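PDB 4YWE: putative aldehyde dehydrogenase from Burkholderia cenocepacia, which probably oxidises aldehydes to carboxylic acids with NAD or NADP as electron acceptor, as other members of the aldehyde dehydrogenase family do. Local coordinates for residues I352-G358 with P373-V379. Residues are numbered along the deposited sequence.
Sequences IPMAAHG and PALLRDV
Strands 354-357 and 374-376 pair antiparallel, and the flanking loop residues extend the contact. The strand axes approach to 4.5 Å, with 164° between their directions. Ile-352, with chi1 m and chi2 t, enters from the loop after helix 334-349. Ile-352 CG2 lies 3.7 Å from Leu-376 CD2 and 3.9 Å from Val-379 CG2. Pro-353 O accepts a hydrogen bond from Arg-377 N at 3.0 Å. Met-354 and Leu-376 form a non-hydrogen-bonded pair. The Met-354 side chain is extended through chi2, then turns at chi3 (m), and Met-354 CE rests 3.9 Å from Ala-374 CB. A classic beta bulge follows. Ala-355 is locally helical (phi/psi -62/-41), so Ala-355 and Ala-356 both face Leu-375. Leu-375 O receives Ala-356 N at 3.3 Å and, weakly, Ala-355 N at 2.7 Å. Leu-375 N donates to Ala-356 O at 2.8 Å. Ala-356 is nearly fully extended, and its side chain, like that of Leu-375, packs on helix 303-315. His-357 pairs with Ala-374 without hydrogen bonds. With chi1 p, His-357 ND1 donates a hydrogen bond to Gly-358 O at 2.6 Å. Gly-358 N closes the pairing on Pro-373 O at 2.9 Å. Strand 374-376 also pairs with strand 394-400, so the contact belongs to the outer part of the mixed sheet in this aldehyde dehydrogenase fold. Arg-377 NE forms a salt bridge with Asp-378 OD2 at 2.8 Å, and Arg-377 NH2 forms another with Glu-304. The chemistry implies a join made by main-chain hydrogen bonds and apolar packing, with the charges paired within 373-379 and with helix 303-315, not across the strands.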
# COMPACT_ATOMS: atom_id res chain seq x y z
N ILE A 352 -36.31 -36.18 -4.25
CA ILE A 352 -36.15 -34.73 -4.31
C ILE A 352 -37.01 -34.18 -5.44
O ILE A 352 -36.77 -34.48 -6.61
CB ILE A 352 -34.68 -34.32 -4.49
CG1 ILE A 352 -33.83 -34.88 -3.34
CG2 ILE A 352 -34.56 -32.81 -4.56
CD1 ILE A 352 -32.36 -34.52 -3.45
N PRO A 353 -38.02 -33.37 -5.09
CA PRO A 353 -38.96 -32.85 -6.08
C PRO A 353 -38.32 -31.84 -7.03
O PRO A 353 -37.62 -30.93 -6.59
CB PRO A 353 -40.04 -32.16 -5.23
CG PRO A 353 -39.82 -32.65 -3.83
CD PRO A 353 -38.35 -32.92 -3.73
N MET A 354 -38.55 -32.01 -8.33
CA MET A 354 -38.14 -31.02 -9.30
C MET A 354 -39.27 -30.00 -9.48
O MET A 354 -40.27 -30.29 -10.13
CB MET A 354 -37.78 -31.67 -10.64
CG MET A 354 -37.38 -30.68 -11.72
SD MET A 354 -36.82 -31.48 -13.24
CE MET A 354 -35.30 -32.23 -12.68
N ALA A 355 -39.09 -28.83 -8.88
CA ALA A 355 -40.12 -27.80 -8.89
C ALA A 355 -40.45 -27.34 -10.30
O ALA A 355 -41.61 -27.12 -10.64
CB ALA A 355 -39.69 -26.61 -8.04
N ALA A 356 -39.42 -27.19 -11.13
CA ALA A 356 -39.60 -26.73 -12.50
C ALA A 356 -38.36 -26.99 -13.34
O ALA A 356 -37.28 -27.26 -12.82
CB ALA A 356 -39.94 -25.25 -12.52
N HIS A 357 -38.53 -26.90 -14.66
CA HIS A 357 -37.42 -27.01 -15.58
C HIS A 357 -37.74 -26.31 -16.89
O HIS A 357 -38.91 -26.15 -17.25
CB HIS A 357 -37.07 -28.48 -15.84
CG HIS A 357 -38.14 -29.25 -16.55
ND1 HIS A 357 -38.35 -29.16 -17.91
CD2 HIS A 357 -39.07 -30.12 -16.09
CE1 HIS A 357 -39.36 -29.94 -18.25
NE2 HIS A 357 -39.81 -30.54 -17.16
N GLY A 358 -36.71 -25.88 -17.60
CA GLY A 358 -36.89 -25.28 -18.91
C GLY A 358 -37.19 -26.34 -19.95
O GLY A 358 -37.38 -27.51 -19.62
N PRO A 373 -32.38 -26.19 -17.88
CA PRO A 373 -32.16 -25.79 -16.49
C PRO A 373 -33.19 -26.40 -15.56
O PRO A 373 -34.37 -26.45 -15.90
CB PRO A 373 -32.29 -24.27 -16.54
CG PRO A 373 -31.97 -23.91 -17.95
CD PRO A 373 -32.52 -25.03 -18.78
N ALA A 374 -32.75 -26.88 -14.40
CA ALA A 374 -33.64 -27.58 -13.49
C ALA A 374 -33.65 -26.94 -12.11
O ALA A 374 -32.61 -26.60 -11.55
CB ALA A 374 -33.23 -29.05 -13.38
N LEU A 375 -34.85 -26.78 -11.55
CA LEU A 375 -35.02 -26.26 -10.21
C LEU A 375 -35.55 -27.33 -9.27
O LEU A 375 -36.68 -27.80 -9.43
CB LEU A 375 -35.97 -25.06 -10.21
CG LEU A 375 -36.37 -24.55 -8.83
CD1 LEU A 375 -35.18 -23.93 -8.10
CD2 LEU A 375 -37.51 -23.55 -8.94
N LEU A 376 -34.73 -27.73 -8.30
CA LEU A 376 -35.15 -28.73 -7.33
C LEU A 376 -35.30 -28.10 -5.95
O LEU A 376 -34.57 -27.19 -5.58
CB LEU A 376 -34.14 -29.89 -7.28
CG LEU A 376 -34.15 -30.83 -8.48
CD1 LEU A 376 -33.29 -30.29 -9.62
CD2 LEU A 376 -33.69 -32.23 -8.08
N ARG A 377 -36.27 -28.60 -5.19
CA ARG A 377 -36.61 -28.01 -3.90
C ARG A 377 -36.48 -29.02 -2.76
O ARG A 377 -36.41 -30.22 -2.99
CB ARG A 377 -38.04 -27.46 -3.93
CG ARG A 377 -39.09 -28.49 -4.33
CD ARG A 377 -40.49 -27.99 -4.03
NE ARG A 377 -40.65 -27.68 -2.61
CZ ARG A 377 -41.53 -26.81 -2.14
NH1 ARG A 377 -42.34 -26.16 -2.96
NH2 ARG A 377 -41.61 -26.60 -0.83
N ASP A 378 -36.46 -28.49 -1.53
CA ASP A 378 -36.40 -29.31 -0.32
C ASP A 378 -35.17 -30.22 -0.34
O ASP A 378 -35.21 -31.33 0.19
CB ASP A 378 -37.67 -30.14 -0.17
CG ASP A 378 -38.93 -29.29 -0.22
OD1 ASP A 378 -38.95 -28.21 0.42
OD2 ASP A 378 -39.89 -29.70 -0.90
N VAL A 379 -34.10 -29.74 -0.95
CA VAL A 379 -32.87 -30.50 -1.06
C VAL A 379 -32.20 -30.64 0.30
O VAL A 379 -31.87 -29.64 0.94
CB VAL A 379 -31.90 -29.85 -2.07
CG1 VAL A 379 -30.63 -30.67 -2.19
CG2 VAL A 379 -32.58 -29.70 -3.43